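Long-range contacts in ribonuclease VapC (Klebsiella pneumoniae, PDB 7BY3), which probably acts as the toxin of a toxin-antitoxin pair, a magnesium-dependent PIN-domain endoribonuclease that cleaves RNA: residues 5-15 with 96-107; 84-94 with 108-118. All coordinates share one frame; numbering follows the deposited sequence.

Interaction 1 of 2, residues 5-15 with 96-107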
loop_
_atom_site.group_PDB
_atom_site.type_symbol
_atom_site.label_atom_id
_atom_site.label_comp_id
_atom_site.label_asym_id
_atom_site.label_seq_id
_atom_site.Cartn_x
_atom_site.Cartn_y
_atom_site.Cartn_z
ATOM N N SER B 5 16.066 -12.396 10.357
ATOM C CA SER B 5 15.763 -11.916 9.015
ATOM C C SER B 5 15.639 -10.396 9.004
ATOM O O SER B 5 15.400 -9.775 10.040
ATOM C CB SER B 5 14.485 -12.565 8.489
ATOM O OG SER B 5 14.709 -13.925 8.165
ATOM N N ALA B 6 15.797 -9.803 7.825
ATOM C CA ALA B 6 15.911 -8.356 7.719
ATOM C C ALA B 6 14.911 -7.725 6.752
ATOM O O ALA B 6 14.674 -8.236 5.657
ATOM C CB ALA B 6 17.322 -7.994 7.307
ATOM N N LEU B 7 14.331 -6.606 7.177
ATOM C CA LEU B 7 13.543 -5.742 6.303
ATOM C C LEU B 7 14.257 -4.402 6.170
ATOM O O LEU B 7 14.528 -3.736 7.169
ATOM C CB LEU B 7 12.126 -5.540 6.846
ATOM C CG LEU B 7 11.193 -4.705 5.964
ATOM C CD1 LEU B 7 10.350 -5.599 5.073
ATOM C CD2 LEU B 7 10.312 -3.793 6.796
ATOM N N PHE B 8 14.564 -4.006 4.940
ATOM C CA PHE B 8 15.350 -2.799 4.709
ATOM C C PHE B 8 14.495 -1.612 4.278
ATOM O O PHE B 8 13.697 -1.711 3.348
ATOM C CB PHE B 8 16.437 -3.070 3.669
ATOM C CG PHE B 8 17.605 -3.844 4.209
ATOM C CD1 PHE B 8 17.617 -5.227 4.165
ATOM C CD2 PHE B 8 18.683 -3.187 4.774
ATOM C CE1 PHE B 8 18.688 -5.940 4.669
ATOM C CE2 PHE B 8 19.756 -3.894 5.278
ATOM C CZ PHE B 8 19.757 -5.272 5.225
ATOM N N ASP B 9 14.677 -0.491 4.969
ATOM C CA ASP B 9 13.953 0.739 4.673
ATOM C C ASP B 9 14.479 1.376 3.390
ATOM O O ASP B 9 15.586 1.073 2.943
ATOM C CB ASP B 9 14.063 1.718 5.846
ATOM C CG ASP B 9 13.011 2.812 5.800
ATOM O OD1 ASP B 9 12.145 2.774 4.900
ATOM O OD2 ASP B 9 13.044 3.707 6.671
ATOM N N THR B 10 13.668 2.249 2.803
ATOM C CA THR B 10 13.952 2.848 1.501
ATOM C C THR B 10 15.308 3.552 1.420
ATOM O O THR B 10 16.011 3.438 0.416
ATOM C CB THR B 10 12.851 3.861 1.116
ATOM O OG1 THR B 10 11.563 3.253 1.277
ATOM C CG2 THR B 10 13.016 4.317 -0.325
ATOM N N ASN B 11 15.676 4.271 2.477
ATOM C CA ASN B 11 16.894 5.079 2.465
ATOM C C ASN B 11 18.172 4.260 2.273
ATOM O O ASN B 11 19.170 4.768 1.758
ATOM C CB ASN B 11 16.995 5.905 3.754
ATOM C CG ASN B 11 16.884 5.055 5.009
ATOM O OD1 ASN B 11 15.809 4.929 5.594
ATOM N ND2 ASN B 11 18.000 4.471 5.427
ATOM N N ILE B 12 18.142 2.997 2.684
ATOM C CA ILE B 12 19.309 2.132 2.556
ATOM C C ILE B 12 19.494 1.668 1.118
ATOM O O ILE B 12 20.609 1.678 0.594
ATOM C CB ILE B 12 19.202 0.911 3.478
ATOM C CG1 ILE B 12 19.196 1.366 4.934
ATOM C CG2 ILE B 12 20.356 -0.049 3.237
ATOM C CD1 ILE B 12 19.163 0.238 5.908
ATOM N N LEU B 13 18.398 1.265 0.482
ATOM C CA LEU B 13 18.434 0.864 -0.921
ATOM C C LEU B 13 18.887 2.025 -1.803
ATOM O O LEU B 13 19.702 1.844 -2.708
ATOM C CB LEU B 13 17.064 0.357 -1.375
ATOM C CG LEU B 13 16.674 -1.067 -0.971
ATOM C CD1 LEU B 13 15.325 -1.422 -1.558
ATOM C CD2 LEU B 13 17.721 -2.061 -1.429
ATOM N N ILE B 14 18.357 3.213 -1.528
ATOM C CA ILE B 14 18.754 4.423 -2.240
ATOM C C ILE B 14 20.251 4.673 -2.087
ATOM O O ILE B 14 20.942 4.967 -3.062
ATOM C CB ILE B 14 17.975 5.656 -1.736
ATOM C CG1 ILE B 14 16.490 5.519 -2.072
ATOM C CG2 ILE B 14 18.527 6.931 -2.352
ATOM C CD1 ILE B 14 16.211 5.424 -3.556
ATOM N N ASP B 15 20.742 4.541 -0.860
ATOM C CA ASP B 15 22.164 4.685 -0.571
ATOM C C ASP B 15 23.004 3.727 -1.401
ATOM O O ASP B 15 24.043 4.104 -1.938
ATOM C CB ASP B 15 22.439 4.449 0.912
ATOM C CG ASP B 15 22.596 5.735 1.690
ATOM O OD1 ASP B 15 22.560 6.818 1.072
ATOM O OD2 ASP B 15 22.754 5.662 2.924
ATOM N N THR B 96 4.918 -3.853 8.587
ATOM C CA THR B 96 5.333 -4.962 7.742
ATOM C C THR B 96 6.423 -5.786 8.424
ATOM O O THR B 96 6.398 -7.016 8.388
ATOM C CB THR B 96 5.835 -4.452 6.376
ATOM O OG1 THR B 96 4.757 -3.817 5.679
ATOM C CG2 THR B 96 6.365 -5.598 5.533
ATOM N N ALA B 97 7.367 -5.102 9.062
ATOM C CA ALA B 97 8.461 -5.769 9.760
ATOM C C ALA B 97 7.953 -6.579 10.948
ATOM O O ALA B 97 8.331 -7.736 11.125
ATOM C CB ALA B 97 9.495 -4.753 10.217
ATOM N N GLN B 98 7.096 -5.961 11.757
ATOM C CA GLN B 98 6.547 -6.609 12.943
ATOM C C GLN B 98 5.781 -7.883 12.610
ATOM O O GLN B 98 6.017 -8.931 13.210
ATOM C CB GLN B 98 5.624 -5.653 13.702
ATOM C CG GLN B 98 6.320 -4.467 14.330
ATOM C CD GLN B 98 5.446 -3.770 15.349
ATOM O OE1 GLN B 98 4.242 -4.013 15.416
ATOM N NE2 GLN B 98 6.047 -2.900 16.148
ATOM N N LEU B 99 4.860 -7.779 11.657
ATOM C CA LEU B 99 4.001 -8.899 11.295
ATOM C C LEU B 99 4.812 -10.108 10.841
ATOM O O LEU B 99 4.476 -11.248 11.159
ATOM C CB LEU B 99 3.023 -8.484 10.194
ATOM C CG LEU B 99 1.887 -7.530 10.579
ATOM C CD1 LEU B 99 0.678 -7.759 9.690
ATOM C CD2 LEU B 99 1.508 -7.677 12.045
ATOM N N HIS B 100 5.882 -9.851 10.100
ATOM C CA HIS B 100 6.725 -10.917 9.568
ATOM C C HIS B 100 7.937 -11.214 10.447
ATOM O O HIS B 100 8.794 -12.012 10.073
ATOM C CB HIS B 100 7.168 -10.574 8.147
ATOM C CG HIS B 100 6.064 -10.658 7.143
ATOM N ND1 HIS B 100 5.172 -9.630 6.924
ATOM C CD2 HIS B 100 5.692 -11.662 6.309
ATOM C CE1 HIS B 100 4.307 -9.992 5.996
ATOM N NE2 HIS B 100 4.599 -11.215 5.605
ATOM N N ARG B 101 7.999 -10.563 11.606
ATOM C CA ARG B 101 9.086 -10.751 12.568
ATOM C C ARG B 101 10.444 -10.455 11.952
ATOM O O ARG B 101 11.372 -11.256 12.058
ATOM C CB ARG B 101 9.086 -12.174 13.132
ATOM C CG ARG B 101 7.715 -12.759 13.394
ATOM C CD ARG B 101 7.765 -14.266 13.243
ATOM N NE ARG B 101 8.070 -14.642 11.865
ATOM C CZ ARG B 101 8.682 -15.767 11.513
ATOM N NH1 ARG B 101 9.063 -16.636 12.439
ATOM N NH2 ARG B 101 8.917 -16.021 10.233
ATOM N N LEU B 102 10.555 -9.304 11.300
ATOM C CA LEU B 102 11.817 -8.890 10.706
ATOM C C LEU B 102 12.397 -7.693 11.443
ATOM O O LEU B 102 11.660 -6.858 11.963
ATOM C CB LEU B 102 11.632 -8.549 9.227
ATOM C CG LEU B 102 10.772 -9.500 8.397
ATOM C CD1 LEU B 102 10.664 -8.997 6.969
ATOM C CD2 LEU B 102 11.346 -10.900 8.431
ATOM N N GLU B 103 13.721 -7.616 11.492
ATOM C CA GLU B 103 14.380 -6.434 12.018
ATOM C C GLU B 103 14.245 -5.313 11.003
ATOM O O GLU B 103 14.478 -5.519 9.814
ATOM C CB GLU B 103 15.853 -6.711 12.317
ATOM C CG GLU B 103 16.559 -5.580 13.045
ATOM C CD GLU B 103 16.258 -5.570 14.530
ATOM O OE1 GLU B 103 15.930 -6.644 15.076
ATOM O OE2 GLU B 103 16.348 -4.494 15.154
ATOM N N LEU B 104 13.855 -4.130 11.464
ATOM C CA LEU B 104 13.768 -2.979 10.577
ATOM C C LEU B 104 15.092 -2.233 10.585
ATOM O O LEU B 104 15.511 -1.701 11.610
ATOM C CB LEU B 104 12.625 -2.049 10.989
ATOM C CG LEU B 104 12.445 -0.802 10.119
ATOM C CD1 LEU B 104 12.343 -1.180 8.650
ATOM C CD2 LEU B 104 11.225 -0.009 10.554
ATOM N N ILE B 105 15.756 -2.204 9.438
ATOM C CA ILE B 105 17.026 -1.509 9.330
ATOM C C ILE B 105 16.809 -0.209 8.577
ATOM O O ILE B 105 16.396 -0.208 7.419
ATOM C CB ILE B 105 18.099 -2.361 8.628
ATOM C CG1 ILE B 105 18.135 -3.765 9.222
ATOM C CG2 ILE B 105 19.465 -1.739 8.790
ATOM C CD1 ILE B 105 17.374 -4.764 8.420
ATOM N N THR B 106 17.072 0.897 9.259
ATOM C CA THR B 106 16.824 2.220 8.712
ATOM C C THR B 106 17.843 3.210 9.250
ATOM O O THR B 106 18.367 3.040 10.349
ATOM C CB THR B 106 15.400 2.711 9.052
ATOM O OG1 THR B 106 15.230 4.058 8.595
ATOM C CG2 THR B 106 15.159 2.655 10.553
ATOM N N ARG B 107 18.128 4.243 8.468
ATOM C CA ARG B 107 19.009 5.306 8.928
ATOM C C ARG B 107 18.253 6.346 9.740
ATOM O O ARG B 107 18.853 7.292 10.246
ATOM C CB ARG B 107 19.697 5.991 7.751
ATOM C CG ARG B 107 21.170 5.676 7.625
ATOM C CD ARG B 107 21.822 6.551 6.573
ATOM N NE ARG B 107 21.436 6.140 5.228
ATOM C CZ ARG B 107 20.490 6.735 4.515
ATOM N NH1 ARG B 107 20.194 6.300 3.304
ATOM N NH2 ARG B 107 19.850 7.773 5.013
#
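Opposite each other just past the strand ends, Asp9 and Thr106 meet with both side chains anti to their backbone nitrogens (chi1 -162° for Asp9 CG, 175° for Thr106 OG1), and the two run side by side. Thr106 OG1 donates to Asp9 OD2 at 2.9 Å, on the anti lone pair of that oxygen, while the other oxygen, OD1, receives Thr10 N from above the carboxylate plane. Gripped at both oxygens, the carboxylate has its rotation fixed; OD2 also bonds a polar side chain of another protein's chain. Asp9 is a predicted magnesium ligand, just after the C-terminal end of strand 6-8, at the N-cap of helix 10-17. Strand 6-8 runs parallel to strand 103-105 in the central sheet of the PIN domain, in register from Ala6 with Glu103 to Phe8 with Ile105. Backbone bonds alternate across the pair, from Glu103 N to Ser5 O through to Asp9 N to Ile105 O. On the face bearing Phe8, Ile105 CD1 sits over the ring centre, 3.9 Å from the centroid, a CH-pi contact; the same methyl presses on Ala6 CB at 3.4 Å, tighter than usual. Ile12 CD1 comes to the ring's edge and meets Ile105 CG2 at 3.5 Å. On the other face, Leu7 splits its branches: CD2 touches Ala97 CB (3.6 Å) and Leu104 CD1, whereas CD1 reaches Thr96 CG2 and Leu102 CD1. Beyond the strands, Arg107 NH1 and NE both face Asp15 OD2, NH1 at 2.7 Å, in a salt bridge whose hydrogen bonds are weak; Tyr122 OH also bonds OD2.

Interaction 2 of 2, residues 84-94 with 108-118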
loop_
_atom_site.group_PDB
_atom_site.type_symbol
_atom_site.label_atom_id
_atom_site.label_comp_id
_atom_site.label_asym_id
_atom_site.label_seq_id
_atom_site.Cartn_x
_atom_site.Cartn_y
_atom_site.Cartn_z
ATOM N N TYR B 84 3.538 5.508 18.214
ATOM C CA TYR B 84 4.844 6.135 18.026
ATOM C C TYR B 84 4.850 7.503 17.333
ATOM O O TYR B 84 5.922 8.051 17.072
ATOM C CB TYR B 84 5.755 5.165 17.282
ATOM C CG TYR B 84 6.043 3.944 18.117
ATOM C CD1 TYR B 84 6.667 4.066 19.351
ATOM C CD2 TYR B 84 5.669 2.677 17.693
ATOM C CE1 TYR B 84 6.924 2.964 20.132
ATOM C CE2 TYR B 84 5.925 1.565 18.470
ATOM C CZ TYR B 84 6.554 1.715 19.689
ATOM O OH TYR B 84 6.815 0.615 20.471
ATOM N N LYS B 85 3.669 8.040 17.033
ATOM C CA LYS B 85 3.549 9.329 16.347
ATOM C C LYS B 85 4.326 9.314 15.039
ATOM O O LYS B 85 5.165 10.177 14.786
ATOM C CB LYS B 85 4.032 10.474 17.234
ATOM C CG LYS B 85 3.343 10.524 18.577
ATOM C CD LYS B 85 3.378 11.917 19.162
ATOM C CE LYS B 85 3.070 11.871 20.643
ATOM N NZ LYS B 85 2.016 12.847 21.017
ATOM N N LEU B 86 4.021 8.332 14.204
ATOM C CA LEU B 86 4.789 8.076 12.998
ATOM C C LEU B 86 4.081 8.603 11.769
ATOM O O LEU B 86 2.869 8.771 11.765
ATOM C CB LEU B 86 5.060 6.582 12.825
ATOM C CG LEU B 86 6.138 5.951 13.694
ATOM C CD1 LEU B 86 6.005 4.449 13.613
ATOM C CD2 LEU B 86 7.510 6.397 13.222
ATOM N N LYS B 87 4.862 8.947 10.757
ATOM C CA LYS B 87 4.320 9.208 9.435
ATOM C C LYS B 87 3.745 7.904 8.882
ATOM O O LYS B 87 4.289 6.841 9.161
ATOM C CB LYS B 87 5.409 9.755 8.525
ATOM C CG LYS B 87 6.106 10.971 9.081
ATOM C CD LYS B 87 7.019 11.652 8.057
ATOM C CE LYS B 87 8.010 12.620 8.666
ATOM N NZ LYS B 87 9.068 11.995 9.536
ATOM N N LEU B 88 2.646 7.976 8.129
ATOM C CA LEU B 88 1.948 6.763 7.664
ATOM C C LEU B 88 2.818 5.748 6.900
ATOM O O LEU B 88 2.733 4.552 7.176
ATOM C CB LEU B 88 0.735 7.126 6.790
ATOM C CG LEU B 88 -0.059 5.921 6.255
ATOM C CD1 LEU B 88 -0.570 5.042 7.389
ATOM C CD2 LEU B 88 -1.211 6.318 5.333
ATOM N N PRO B 89 3.650 6.202 5.943
ATOM C CA PRO B 89 4.506 5.219 5.269
ATOM C C PRO B 89 5.542 4.617 6.209
ATOM O O PRO B 89 5.915 3.460 6.034
ATOM C CB PRO B 89 5.177 6.036 4.164
ATOM C CG PRO B 89 5.162 7.404 4.663
ATOM C CD PRO B 89 3.890 7.559 5.428
ATOM N N ASP B 90 5.999 5.398 7.184
ATOM C CA ASP B 90 6.882 4.889 8.227
ATOM C C ASP B 90 6.178 3.784 9.004
ATOM O O ASP B 90 6.764 2.741 9.292
ATOM C CB ASP B 90 7.309 6.011 9.182
ATOM C CG ASP B 90 8.508 6.793 8.676
ATOM O OD1 ASP B 90 9.244 6.272 7.813
ATOM O OD2 ASP B 90 8.714 7.931 9.149
ATOM N N ALA B 91 4.914 4.025 9.336
ATOM C CA ALA B 91 4.115 3.080 10.108
ATOM C C ALA B 91 3.880 1.782 9.343
ATOM O O ALA B 91 3.883 0.701 9.927
ATOM C CB ALA B 91 2.784 3.710 10.495
ATOM N N ILE B 92 3.681 1.897 8.035
ATOM C CA ILE B 92 3.406 0.737 7.194
ATOM C C ILE B 92 4.637 -0.160 7.071
ATOM O O ILE B 92 4.533 -1.385 7.129
ATOM C CB ILE B 92 2.924 1.167 5.792
ATOM C CG1 ILE B 92 1.573 1.878 5.896
ATOM C CG2 ILE B 92 2.805 -0.032 4.868
ATOM C CD1 ILE B 92 1.123 2.538 4.616
ATOM N N ILE B 93 5.803 0.457 6.919
ATOM C CA ILE B 93 7.052 -0.288 6.816
ATOM C C ILE B 93 7.388 -0.958 8.150
ATOM O O ILE B 93 7.882 -2.085 8.182
ATOM C CB ILE B 93 8.208 0.630 6.361
ATOM C CG1 ILE B 93 8.061 0.947 4.872
ATOM C CG2 ILE B 93 9.555 -0.022 6.605
ATOM C CD1 ILE B 93 9.035 1.978 4.362
ATOM N N LEU B 94 7.091 -0.275 9.251
ATOM C CA LEU B 94 7.296 -0.846 10.578
ATOM C C LEU B 94 6.285 -1.957 10.857
ATOM O O LEU B 94 6.615 -2.965 11.480
ATOM C CB LEU B 94 7.205 0.240 11.653
ATOM C CG LEU B 94 7.452 -0.207 13.097
ATOM C CD1 LEU B 94 8.794 -0.913 13.224
ATOM C CD2 LEU B 94 7.375 0.973 14.052
ATOM N N ASN B 108 16.944 6.167 9.885
ATOM C CA ASN B 108 16.139 7.203 10.508
ATOM C C ASN B 108 16.038 6.957 12.009
ATOM O O ASN B 108 15.261 6.124 12.472
ATOM C CB ASN B 108 14.751 7.225 9.853
ATOM C CG ASN B 108 13.881 8.367 10.333
ATOM O OD1 ASN B 108 14.328 9.247 11.066
ATOM N ND2 ASN B 108 12.623 8.361 9.909
ATOM N N THR B 109 16.834 7.715 12.759
ATOM C CA THR B 109 16.855 7.663 14.216
ATOM C C THR B 109 15.806 8.572 14.827
ATOM O O THR B 109 15.217 8.260 15.860
ATOM C CB THR B 109 18.237 8.042 14.767
ATOM O OG1 THR B 109 18.552 9.386 14.389
ATOM C CG2 THR B 109 19.298 7.107 14.213
ATOM N N LYS B 110 15.603 9.713 14.175
ATOM C CA LYS B 110 14.695 10.748 14.651
ATOM C C LYS B 110 13.306 10.182 14.913
ATOM O O LYS B 110 12.713 10.419 15.964
ATOM C CB LYS B 110 14.624 11.887 13.632
ATOM C CG LYS B 110 13.846 13.103 14.091
ATOM C CD LYS B 110 13.962 14.228 13.077
ATOM C CE LYS B 110 12.879 15.272 13.282
ATOM N NZ LYS B 110 11.655 14.687 13.893
ATOM N N ASP B 111 12.795 9.434 13.943
ATOM C CA ASP B 111 11.489 8.803 14.066
ATOM C C ASP B 111 11.499 7.474 14.834
ATOM O O ASP B 111 10.580 7.195 15.599
ATOM C CB ASP B 111 10.885 8.584 12.675
ATOM C CG ASP B 111 10.599 9.890 11.950
ATOM O OD1 ASP B 111 10.286 10.893 12.626
ATOM O OD2 ASP B 111 10.684 9.911 10.704
ATOM N N PHE B 112 12.518 6.648 14.611
ATOM C CA PHE B 112 12.477 5.259 15.074
ATOM C C PHE B 112 13.204 4.893 16.375
ATOM O O PHE B 112 13.154 3.737 16.793
ATOM C CB PHE B 112 12.995 4.350 13.962
ATOM C CG PHE B 112 11.958 4.013 12.936
ATOM C CD1 PHE B 112 10.939 3.127 13.238
ATOM C CD2 PHE B 112 11.994 4.585 11.677
ATOM C CE1 PHE B 112 9.977 2.814 12.306
ATOM C CE2 PHE B 112 11.032 4.273 10.736
ATOM C CZ PHE B 112 10.022 3.386 11.053
ATOM N N ALA B 113 13.873 5.843 17.015
ATOM C CA ALA B 113 14.589 5.528 18.250
ATOM C C ALA B 113 13.616 5.207 19.385
ATOM O O ALA B 113 12.616 5.895 19.569
ATOM C CB ALA B 113 15.507 6.672 18.645
ATOM N N GLY B 114 13.918 4.159 20.143
ATOM C CA GLY B 114 13.052 3.731 21.226
ATOM C C GLY B 114 12.050 2.687 20.775
ATOM O O GLY B 114 11.302 2.136 21.581
ATOM N N ILE B 115 12.037 2.417 19.474
ATOM C CA ILE B 115 11.145 1.415 18.904
ATOM C C ILE B 115 11.859 0.076 18.769
ATOM O O ILE B 115 12.869 -0.024 18.073
ATOM C CB ILE B 115 10.610 1.852 17.528
ATOM C CG1 ILE B 115 9.851 3.176 17.650
ATOM C CG2 ILE B 115 9.719 0.772 16.935
ATOM C CD1 ILE B 115 9.304 3.698 16.339
ATOM N N PRO B 116 11.334 -0.960 19.442
ATOM C CA PRO B 116 11.931 -2.299 19.429
ATOM C C PRO B 116 11.976 -2.908 18.032
ATOM O O PRO B 116 11.118 -2.615 17.202
ATOM C CB PRO B 116 11.002 -3.106 20.343
ATOM C CG PRO B 116 9.713 -2.360 20.332
ATOM C CD PRO B 116 10.097 -0.919 20.240
ATOM N N GLY B 117 12.978 -3.744 17.781
ATOM C CA GLY B 117 13.093 -4.433 16.509
ATOM C C GLY B 117 13.570 -3.555 15.369
ATOM O O GLY B 117 13.406 -3.904 14.203
ATOM N N VAL B 118 14.169 -2.417 15.705
ATOM C CA VAL B 118 14.701 -1.503 14.698
ATOM C C VAL B 118 16.203 -1.283 14.899
ATOM O O VAL B 118 16.652 -1.036 16.016
ATOM C CB VAL B 118 13.982 -0.139 14.735
ATOM C CG1 VAL B 118 14.492 0.762 13.625
ATOM C CG2 VAL B 118 12.475 -0.323 14.629
HETATM O O HOH W 1 7.513 11.271 12.887
HETATM O O HOH W 2 11.867 5.840 7.869
#
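Lys87 and Asp111 form the salt bridge across this contact, Lys87 NZ lying 2.9 Å from Asp111 OD2. The lysine chain is extended until its last torsion, where a bend (chi4 67°) turns the ammonium to the carboxylate, and the two side chains cross at about a right angle. Asp111 OD2 also accepts from Asn108 ND2 at 2.6 Å, on the anti side and tilted out of the carboxylate plane. In return Asn108, the N-cap of the short helix 109-112, accepts Asp111 N on OD1. Asp90 OD2 comes within 3.2 Å of Asp111 OD2, two acceptors with carboxylate planes 60° apart.

Asp90 belongs to helix 88-99 and is a predicted magnesium ligand, consistent with this junction between the helix and the 108-118 connection lining the acidic metal pocket of PIN domains. The strongest polar partner of Asp90 is a basic side chain of another protein's chain, in a salt bridge to Asp90 OD1. Water bridges add to the polar side: one water donates to Lys85 O and Asp111 OD1, and another donates to Asp90 OD1 and weakly accepts from Asn108 ND2.

Apolar and ring contacts make up the other side. The Phe112 ring takes Leu86 CD2 over one face and Leu94 CD2 at its edge, 3.6 Å from CE1, with Leu94 CB also in the ring plane. Leu94 CD2 reaches Ile115 CG2 as well (3.7 Å), joining ring and turn. Ile115, closing the type II turn begun at Phe112, lays CG1 over the Tyr84 ring 3.8 Å from its centroid, in a CH-pi contact 14° off the normal. Pro116 CD packs against the hydroxyl end of Tyr84, 3.6 Å from OH.

Overall arrangement
Interaction 1 lies in the buried core of the domain, near the centre of the chain; interaction 2 is only partly buried and extends to the surface at Pro116, and the centres of the two contacts are about 11 Å apart. Both draw on helix 88-99, its C-terminal turns in interaction 1 and its N-terminal half in interaction 2, and strand 103-105 is followed, after a short loop, by helix 109-112. Backbone bonding between parallel strands dominates the first, whereas no direct hydrogen bond crosses the second, where a salt bridge, waters and ring packing do the work. The two converge at the predicted magnesium site: the side chains of Asp9 and Asp90, one from each contact, lie about 5 Å apart at their nearest atoms.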